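PDB 1MA1: superoxide dismutase [Fe] from Methanothermobacter thermautotrophicus, which catalyses the dismutation of toxic superoxide radicals to hydrogen peroxide and dioxygen, using one iron ion per subunit. Local coordinates for residues T31-K36 with V79-F84; L164-W169 with E186-I191. One frame throughout, in Å; residues are numbered along the deposited sequence.

Interaction 1: T31-K36 with V79-F84. With FE (Fe (III) ion), chain G.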
ATOM      1  N   THR A  31      17.515  23.230  -4.995  1.00 23.14           N
ATOM      2  CA  THR A  31      16.687  24.137  -5.763  1.00 22.28           C
ATOM      3  C   THR A  31      15.587  23.386  -6.491  1.00 24.38           C
ATOM      4  O   THR A  31      14.424  23.793  -6.491  1.00 25.17           O
ATOM      5  CB  THR A  31      17.524  24.881  -6.779  1.00 19.78           C
ATOM      6  OG1 THR A  31      18.530  25.621  -6.084  1.00 19.42           O
ATOM      7  CG2 THR A  31      16.660  25.812  -7.606  1.00 16.68           C
ATOM      8  N   ILE A  32      15.950  22.278  -7.115  1.00 24.50           N
ATOM      9  CA  ILE A  32      14.964  21.526  -7.853  1.00 26.39           C
ATOM     10  C   ILE A  32      14.007  20.692  -6.962  1.00 25.02           C
ATOM     11  O   ILE A  32      12.817  20.571  -7.291  1.00 26.16           O
ATOM     12  CB  ILE A  32      15.676  20.657  -8.952  1.00 28.08           C
ATOM     13  CG1 ILE A  32      14.719  19.602  -9.494  1.00 31.47           C
ATOM     14  CG2 ILE A  32      16.939  20.045  -8.408  1.00 26.54           C
ATOM     15  CD1 ILE A  32      15.310  18.750 -10.605  1.00 32.90           C
ATOM     16  N   HIS A  33      14.500  20.160  -5.838  1.00 22.08           N
ATOM     17  CA  HIS A  33      13.637  19.495  -4.851  1.00 22.20           C
ATOM     18  C   HIS A  33      12.544  20.468  -4.439  1.00 21.96           C
ATOM     19  O   HIS A  33      11.359  20.115  -4.409  1.00 21.51           O
ATOM     20  CB  HIS A  33      14.447  19.078  -3.597  1.00 21.11           C
ATOM     21  CG  HIS A  33      13.753  18.110  -2.680  1.00 16.45           C
ATOM     22  ND1 HIS A  33      14.429  17.429  -1.700  1.00 19.38           N
ATOM     23  CD2 HIS A  33      12.463  17.682  -2.597  1.00 17.23           C
ATOM     24  CE1 HIS A  33      13.603  16.621  -1.055  1.00 21.47           C
ATOM     25  NE2 HIS A  33      12.396  16.753  -1.579  1.00 20.91           N
ATOM     26  N   HIS A  34      12.949  21.696  -4.119  1.00 20.81           N
ATOM     27  CA  HIS A  34      12.025  22.699  -3.612  1.00 20.29           C
ATOM     28  C   HIS A  34      11.090  23.183  -4.699  1.00 21.93           C
ATOM     29  O   HIS A  34       9.878  23.247  -4.500  1.00 25.18           O
ATOM     30  CB  HIS A  34      12.791  23.887  -3.048  1.00 17.34           C
ATOM     31  CG  HIS A  34      11.913  24.944  -2.457  1.00 15.22           C
ATOM     32  ND1 HIS A  34      11.967  26.268  -2.842  1.00 13.22           N
ATOM     33  CD2 HIS A  34      10.951  24.875  -1.501  1.00 15.37           C
ATOM     34  CE1 HIS A  34      11.084  26.966  -2.156  1.00 12.57           C
ATOM     35  NE2 HIS A  34      10.455  26.142  -1.333  1.00 14.58           N
ATOM     36  N   GLN A  35      11.642  23.516  -5.859  1.00 21.82           N
ATOM     37  CA  GLN A  35      10.906  24.337  -6.805  1.00 22.97           C
ATOM     38  C   GLN A  35      10.133  23.514  -7.794  1.00 22.38           C
ATOM     39  O   GLN A  35       9.174  24.003  -8.389  1.00 22.28           O
ATOM     40  CB  GLN A  35      11.841  25.257  -7.574  1.00 24.34           C
ATOM     41  CG  GLN A  35      12.707  26.083  -6.684  1.00 25.48           C
ATOM     42  CD  GLN A  35      13.073  27.385  -7.325  1.00 26.97           C
ATOM     43  OE1 GLN A  35      13.229  27.465  -8.550  1.00 24.49           O
ATOM     44  NE2 GLN A  35      13.221  28.431  -6.503  1.00 26.86           N
ATOM     45  N   LYS A  36      10.562  22.272  -7.980  1.00 22.19           N
ATOM     46  CA  LYS A  36       9.845  21.356  -8.861  1.00 24.04           C
ATOM     47  C   LYS A  36       8.916  20.403  -8.107  1.00 24.18           C
ATOM     48  O   LYS A  36       7.709  20.368  -8.358  1.00 26.09           O
ATOM     49  CB  LYS A  36      10.830  20.555  -9.697  1.00 22.94           C
ATOM     50  CG  LYS A  36      11.669  21.414 -10.594  1.00 22.68           C
ATOM     51  CD  LYS A  36      10.784  22.250 -11.489  1.00 21.16           C
ATOM     52  CE  LYS A  36      11.609  23.233 -12.306  1.00 23.91           C
ATOM     53  NZ  LYS A  36      10.782  23.997 -13.272  1.00 25.87           N
ATOM     54  N   VAL A  79       3.008  18.609   3.447  1.00 17.91           N
ATOM     55  CA  VAL A  79       3.290  18.697   4.878  1.00 18.56           C
ATOM     56  C   VAL A  79       4.692  18.203   5.228  1.00 17.04           C
ATOM     57  O   VAL A  79       5.405  18.867   5.965  1.00 17.89           O
ATOM     58  CB  VAL A  79       2.274  17.879   5.718  1.00 20.07           C
ATOM     59  CG1 VAL A  79       2.678  17.907   7.168  1.00 20.32           C
ATOM     60  CG2 VAL A  79       0.882  18.454   5.579  1.00 21.47           C
ATOM     61  N   LEU A  80       5.085  17.050   4.702  1.00 15.37           N
ATOM     62  CA  LEU A  80       6.410  16.497   4.997  1.00 16.23           C
ATOM     63  C   LEU A  80       7.576  17.352   4.485  1.00 17.06           C
ATOM     64  O   LEU A  80       8.589  17.500   5.188  1.00 14.56           O
ATOM     65  CB  LEU A  80       6.539  15.070   4.431  1.00 12.51           C
ATOM     66  CG  LEU A  80       5.708  14.013   5.157  1.00  9.99           C
ATOM     67  CD1 LEU A  80       5.722  12.694   4.443  1.00 10.35           C
ATOM     68  CD2 LEU A  80       6.257  13.857   6.546  1.00 10.35           C
ATOM     69  N   HIS A  81       7.446  17.913   3.272  1.00 17.51           N
ATOM     70  CA  HIS A  81       8.504  18.785   2.760  1.00 17.74           C
ATOM     71  C   HIS A  81       8.565  20.028   3.644  1.00 17.65           C
ATOM     72  O   HIS A  81       9.645  20.529   3.945  1.00 17.61           O
ATOM     73  CB  HIS A  81       8.294  19.162   1.273  1.00 14.83           C
ATOM     74  CG  HIS A  81       8.680  18.077   0.303  1.00 17.19           C
ATOM     75  ND1 HIS A  81       7.840  17.032  -0.006  1.00 17.00           N
ATOM     76  CD2 HIS A  81       9.797  17.888  -0.456  1.00 16.53           C
ATOM     77  CE1 HIS A  81       8.410  16.254  -0.916  1.00 16.07           C
ATOM     78  NE2 HIS A  81       9.600  16.750  -1.209  1.00 18.58           N
ATOM     79  N   LEU A  82       7.416  20.499   4.103  1.00 19.28           N
ATOM     80  CA  LEU A  82       7.397  21.660   4.983  1.00 20.47           C
ATOM     81  C   LEU A  82       8.235  21.461   6.251  1.00 21.40           C
ATOM     82  O   LEU A  82       9.049  22.315   6.589  1.00 22.06           O
ATOM     83  CB  LEU A  82       5.973  22.008   5.396  1.00 22.49           C
ATOM     84  CG  LEU A  82       5.801  23.255   6.281  1.00 23.88           C
ATOM     85  CD1 LEU A  82       6.266  24.487   5.500  1.00 23.37           C
ATOM     86  CD2 LEU A  82       4.326  23.426   6.681  1.00 21.51           C
ATOM     87  N   PHE A  83       8.031  20.350   6.955  1.00 20.82           N
ATOM     88  CA  PHE A  83       8.817  20.055   8.151  1.00 20.67           C
ATOM     89  C   PHE A  83      10.266  19.719   7.825  1.00 20.17           C
ATOM     90  O   PHE A  83      11.156  19.954   8.639  1.00 19.05           O
ATOM     91  CB  PHE A  83       8.196  18.890   8.946  1.00 20.86           C
ATOM     92  CG  PHE A  83       6.969  19.264   9.734  1.00 22.04           C
ATOM     93  CD1 PHE A  83       5.763  19.546   9.095  1.00 22.58           C
ATOM     94  CD2 PHE A  83       7.016  19.349  11.120  1.00 22.65           C
ATOM     95  CE1 PHE A  83       4.634  19.905   9.823  1.00 21.47           C
ATOM     96  CE2 PHE A  83       5.884  19.711  11.854  1.00 21.56           C
ATOM     97  CZ  PHE A  83       4.694  19.990  11.202  1.00 20.73           C
ATOM     98  N   PHE A  84      10.490  19.156   6.639  1.00 21.54           N
ATOM     99  CA  PHE A  84      11.826  18.743   6.215  1.00 20.18           C
ATOM    100  C   PHE A  84      12.735  19.963   6.122  1.00 19.86           C
ATOM    101  O   PHE A  84      13.787  20.002   6.748  1.00 21.57           O
ATOM    102  CB  PHE A  84      11.751  18.038   4.857  1.00 19.27           C
ATOM    103  CG  PHE A  84      13.076  17.525   4.357  1.00 18.70           C
ATOM    104  CD1 PHE A  84      13.865  16.703   5.153  1.00 19.80           C
ATOM    105  CD2 PHE A  84      13.523  17.837   3.080  1.00 18.56           C
ATOM    106  CE1 PHE A  84      15.084  16.198   4.677  1.00 20.72           C
ATOM    107  CE2 PHE A  84      14.729  17.335   2.590  1.00 18.63           C
ATOM    108  CZ  PHE A  84      15.515  16.512   3.393  1.00 18.21           C
TER
HETATM  109 FE    FE G 206      10.960  15.211  -1.795  0.50 43.26          FE
HETATM  110  O   HOH W   1       9.537  13.934  -1.681  0.50  2.39           O

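Interaction 2: L164-W169 with E186-I191. With FE (Fe (III) ion), chain G.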
ATOM      1  N   LEU A 164      10.807  15.184  13.594  1.00 17.76           N
ATOM      2  CA  LEU A 164      11.992  15.172  12.746  1.00 17.06           C
ATOM      3  C   LEU A 164      11.645  14.401  11.480  1.00 17.17           C
ATOM      4  O   LEU A 164      10.957  13.377  11.542  1.00 18.14           O
ATOM      5  CB  LEU A 164      13.134  14.441  13.451  1.00 17.10           C
ATOM      6  CG  LEU A 164      14.579  14.843  13.160  1.00 17.93           C
ATOM      7  CD1 LEU A 164      15.434  13.592  13.305  1.00 17.12           C
ATOM      8  CD2 LEU A 164      14.733  15.428  11.780  1.00 14.96           C
ATOM      9  N   VAL A 165      12.139  14.865  10.341  1.00 14.89           N
ATOM     10  CA  VAL A 165      11.757  14.284   9.069  1.00 14.83           C
ATOM     11  C   VAL A 165      12.965  14.213   8.134  1.00 17.58           C
ATOM     12  O   VAL A 165      13.752  15.155   8.043  1.00 21.35           O
ATOM     13  CB  VAL A 165      10.609  15.135   8.436  1.00 15.96           C
ATOM     14  CG1 VAL A 165      10.806  15.287   6.957  1.00 11.24           C
ATOM     15  CG2 VAL A 165       9.265  14.478   8.707  1.00 13.99           C
ATOM     16  N   LEU A 166      13.115  13.096   7.441  1.00 16.62           N
ATOM     17  CA  LEU A 166      14.189  12.949   6.466  1.00 17.03           C
ATOM     18  C   LEU A 166      13.679  12.385   5.125  1.00 17.61           C
ATOM     19  O   LEU A 166      13.277  11.223   5.052  1.00 17.16           O
ATOM     20  CB  LEU A 166      15.269  12.025   7.049  1.00 16.27           C
ATOM     21  CG  LEU A 166      16.362  11.586   6.090  1.00 15.82           C
ATOM     22  CD1 LEU A 166      16.998  12.813   5.451  1.00 15.98           C
ATOM     23  CD2 LEU A 166      17.372  10.735   6.840  1.00 16.17           C
ATOM     24  N   ASP A 167      13.689  13.209   4.074  1.00 16.72           N
ATOM     25  CA  ASP A 167      13.186  12.774   2.774  1.00 14.61           C
ATOM     26  C   ASP A 167      14.172  11.762   2.203  1.00 14.94           C
ATOM     27  O   ASP A 167      15.385  11.965   2.245  1.00 15.07           O
ATOM     28  CB  ASP A 167      13.007  13.976   1.819  1.00 12.61           C
ATOM     29  CG  ASP A 167      12.277  13.604   0.520  1.00 14.88           C
ATOM     30  OD1 ASP A 167      11.983  12.408   0.356  1.00 16.67           O
ATOM     31  OD2 ASP A 167      12.003  14.488  -0.350  1.00 16.04           O
ATOM     32  N   VAL A 168      13.652  10.672   1.661  1.00 14.14           N
ATOM     33  CA  VAL A 168      14.521   9.679   1.081  1.00 13.61           C
ATOM     34  C   VAL A 168      13.948   9.163  -0.249  1.00 13.85           C
ATOM     35  O   VAL A 168      14.435   8.173  -0.819  1.00 12.37           O
ATOM     36  CB  VAL A 168      14.743   8.545   2.125  1.00 15.62           C
ATOM     37  CG1 VAL A 168      13.696   7.434   1.974  1.00 12.05           C
ATOM     38  CG2 VAL A 168      16.163   8.045   2.039  1.00 18.24           C
ATOM     39  N   TRP A 169      12.911   9.845  -0.744  1.00 12.92           N
ATOM     40  CA  TRP A 169      12.633   9.878  -2.183  1.00 14.38           C
ATOM     41  C   TRP A 169      13.935  10.063  -2.970  1.00 15.53           C
ATOM     42  O   TRP A 169      14.818  10.814  -2.561  1.00 16.04           O
ATOM     43  CB  TRP A 169      11.686  11.033  -2.547  1.00 13.72           C
ATOM     44  CG  TRP A 169      10.247  10.816  -2.186  1.00 14.87           C
ATOM     45  CD1 TRP A 169       9.722  10.669  -0.934  1.00 12.12           C
ATOM     46  CD2 TRP A 169       9.141  10.734  -3.094  1.00 15.58           C
ATOM     47  NE1 TRP A 169       8.371  10.498  -1.003  1.00 14.38           N
ATOM     48  CE2 TRP A 169       7.981  10.536  -2.318  1.00 15.60           C
ATOM     49  CE3 TRP A 169       9.019  10.813  -4.491  1.00 14.60           C
ATOM     50  CZ2 TRP A 169       6.705  10.412  -2.894  1.00 13.65           C
ATOM     51  CZ3 TRP A 169       7.750  10.691  -5.060  1.00 12.34           C
ATOM     52  CH2 TRP A 169       6.615  10.492  -4.261  1.00 13.30           C
ATOM     53  N   GLU A 186      23.938   9.882   5.654  1.00 21.36           N
ATOM     54  CA  GLU A 186      25.054  10.256   6.513  1.00 21.84           C
ATOM     55  C   GLU A 186      25.330  11.767   6.490  1.00 20.36           C
ATOM     56  O   GLU A 186      25.579  12.374   7.530  1.00 19.23           O
ATOM     57  CB  GLU A 186      26.302   9.480   6.093  1.00 25.61           C
ATOM     58  CG  GLU A 186      27.514   9.751   6.931  1.00 31.02           C
ATOM     59  CD  GLU A 186      27.214   9.602   8.405  1.00 39.62           C
ATOM     60  OE1 GLU A 186      26.524   8.617   8.775  1.00 37.96           O
ATOM     61  OE2 GLU A 186      27.678  10.470   9.197  1.00 44.62           O
ATOM     62  N   ALA A 187      25.276  12.377   5.312  1.00 19.48           N
ATOM     63  CA  ALA A 187      25.477  13.822   5.206  1.00 21.69           C
ATOM     64  C   ALA A 187      24.413  14.587   5.990  1.00 22.83           C
ATOM     65  O   ALA A 187      24.674  15.666   6.523  1.00 21.77           O
ATOM     66  CB  ALA A 187      25.461  14.254   3.745  1.00 21.94           C
ATOM     67  N   PHE A 188      23.215  14.006   6.072  1.00 24.04           N
ATOM     68  CA  PHE A 188      22.055  14.688   6.628  1.00 21.88           C
ATOM     69  C   PHE A 188      22.316  15.116   8.062  1.00 21.85           C
ATOM     70  O   PHE A 188      21.867  16.179   8.491  1.00 21.44           O
ATOM     71  CB  PHE A 188      20.848  13.760   6.563  1.00 22.99           C
ATOM     72  CG  PHE A 188      19.646  14.266   7.307  1.00 22.76           C
ATOM     73  CD1 PHE A 188      18.954  15.389   6.862  1.00 22.31           C
ATOM     74  CD2 PHE A 188      19.213  13.625   8.471  1.00 20.19           C
ATOM     75  CE1 PHE A 188      17.848  15.866   7.573  1.00 21.70           C
ATOM     76  CE2 PHE A 188      18.112  14.098   9.184  1.00 19.92           C
ATOM     77  CZ  PHE A 188      17.428  15.218   8.740  1.00 19.25           C
ATOM     78  N   TRP A 189      23.042  14.287   8.804  1.00 21.30           N
ATOM     79  CA  TRP A 189      23.248  14.538  10.226  1.00 22.08           C
ATOM     80  C   TRP A 189      24.134  15.755  10.475  1.00 23.60           C
ATOM     81  O   TRP A 189      24.201  16.265  11.596  1.00 25.64           O
ATOM     82  CB  TRP A 189      23.852  13.306  10.906  1.00 20.50           C
ATOM     83  CG  TRP A 189      22.947  12.125  10.846  1.00 19.80           C
ATOM     84  CD1 TRP A 189      23.073  11.032  10.038  1.00 19.69           C
ATOM     85  CD2 TRP A 189      21.738  11.936  11.592  1.00 17.84           C
ATOM     86  NE1 TRP A 189      22.014  10.167  10.240  1.00 16.94           N
ATOM     87  CE2 TRP A 189      21.181  10.699  11.185  1.00 15.23           C
ATOM     88  CE3 TRP A 189      21.068  12.693  12.559  1.00 16.70           C
ATOM     89  CZ2 TRP A 189      19.989  10.204  11.712  1.00 12.16           C
ATOM     90  CZ3 TRP A 189      19.874  12.196  13.085  1.00 15.33           C
ATOM     91  CH2 TRP A 189      19.353  10.961  12.657  1.00 12.43           C
ATOM     92  N   ASN A 190      24.796  16.229   9.423  1.00 23.87           N
ATOM     93  CA  ASN A 190      25.566  17.460   9.506  1.00 24.37           C
ATOM     94  C   ASN A 190      24.695  18.706   9.482  1.00 24.78           C
ATOM     95  O   ASN A 190      25.141  19.776   9.881  1.00 26.47           O
ATOM     96  CB  ASN A 190      26.564  17.541   8.358  1.00 26.10           C
ATOM     97  CG  ASN A 190      27.643  16.496   8.458  1.00 25.99           C
ATOM     98  OD1 ASN A 190      28.440  16.531   9.380  1.00 27.27           O
ATOM     99  ND2 ASN A 190      27.674  15.558   7.513  1.00 25.19           N
ATOM    100  N   ILE A 191      23.460  18.575   9.012  1.00 23.52           N
ATOM    101  CA  ILE A 191      22.625  19.745   8.816  1.00 22.64           C
ATOM    102  C   ILE A 191      21.269  19.670   9.517  1.00 24.95           C
ATOM    103  O   ILE A 191      20.417  20.528   9.302  1.00 25.07           O
ATOM    104  CB  ILE A 191      22.420  20.006   7.316  1.00 21.30           C
ATOM    105  CG1 ILE A 191      22.008  18.703   6.598  1.00 16.11           C
ATOM    106  CG2 ILE A 191      23.701  20.552   6.729  1.00 19.44           C
ATOM    107  CD1 ILE A 191      21.555  18.886   5.167  1.00  8.62           C
TER
HETATM  108 FE    FE G 206      10.960  15.211  -1.795  0.50 43.26          FE
HETATM  109  O   HOH W   1       9.537  13.934  -1.681  0.50  2.39           O

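Interaction 1: T31-K36 with V79-F84
His33 and His81 reach toward each other from helices 27-57 and 64-86, whose backbones stand well apart here, the CA of His33 lying 9.2 Å from the CA of His81. The gap is bridged by side chains and iron. His33 sends its CG anti to the backbone N (chi1 -166°), which carries the imidazole toward the other helix and lets NE2 meet the iron at 2.1 Å. His81 turns its CG to lie beside its own backbone N instead, and its NE2 binds the iron at 2.1 Å as well. The two rings meet rim to rim, with planes at 89°, and the His33 NE2 to His81 NE2 separation of 2.8 Å reflects the shared metal, not a hydrogen bond. This is the N-terminal half of the iron/manganese superoxide dismutase site, in which each helix of the alpha-hairpin gives one histidine; Asp167 and His171 supply the other protein ligands. Water 1 sits 1.9 Å from the iron, nearly opposite His33 NE2, as the axial solvent does in this family. A second-shell bond from His81 ND1 to the backbone O of Gly77, one turn earlier, probably helps to fix the rotation of that ring. One turn past His81, Phe84 brings CE2 to 3.9 Å from CE1 of His33, the rings inclined obliquely. Trp85 also packs on the His33 ring, edge-to-face.

Interaction 2: L164-W169 with E186-I191
Phe188 leaves the helix 181-188 with its CG anti to the backbone N (chi1 171°) and lays one face of its ring against Leu166 of strand 164-167. Its CB already lies 4.1 Å from CD1 of Leu166. That methyl stands over the middle of the ring, 3.6 Å from the centroid and only 14° off the normal, a CH-pi contact with CG, CD1 and CE1 of Phe188 all close beneath it. CD2 of the ring meets the other methyl, Leu166 CD2, at 3.8 Å, and CE2 approaches Leu166 CB. At the tip, CZ comes 3.7 Å from the carbonyl O of Val165 and has CD2 of Leu164 at its edge, 4.1 Å away. Were Phe188 cut back to an alanine, the methyls of Leu166 and CD2 of Leu164 would probably face a gap in the packing between strand and helix. Val165 points away from Phe188, and its side chain packs on Leu80 and Phe84 of helix 64-86. Just beyond, OD1 of Asp167 accepts from the backbone N of Trp169 at 2.9 Å in an Asx turn, while its OD2 binds the iron at 1.9 Å. The strand thus carries, in the C-terminal domain of the Fe/Mn superoxide dismutase fold, the aspartate ligand of the metal site.

From the N terminus, the chain first runs down helix 27-57 and back along helix 64-86, and interaction 1 closes that hairpin. It then passes through helices 100-110 and 113-125 and the three-stranded antiparallel sheet, whose edge strand 164-167 opens interaction 2; this shorter loop shuts when helix 181-188 packs back on the strand. The two loops follow in series, neither nesting nor crossing. They nevertheless meet in space: both supply ligands to one iron, with Asp167 OD2 2.6 Å from His33 NE2, and the Phe84 ring lies against the backbone of Val165 and Asp167. Iron and aromatic packing therefore join the alpha-hairpin domain to the C-terminal domain.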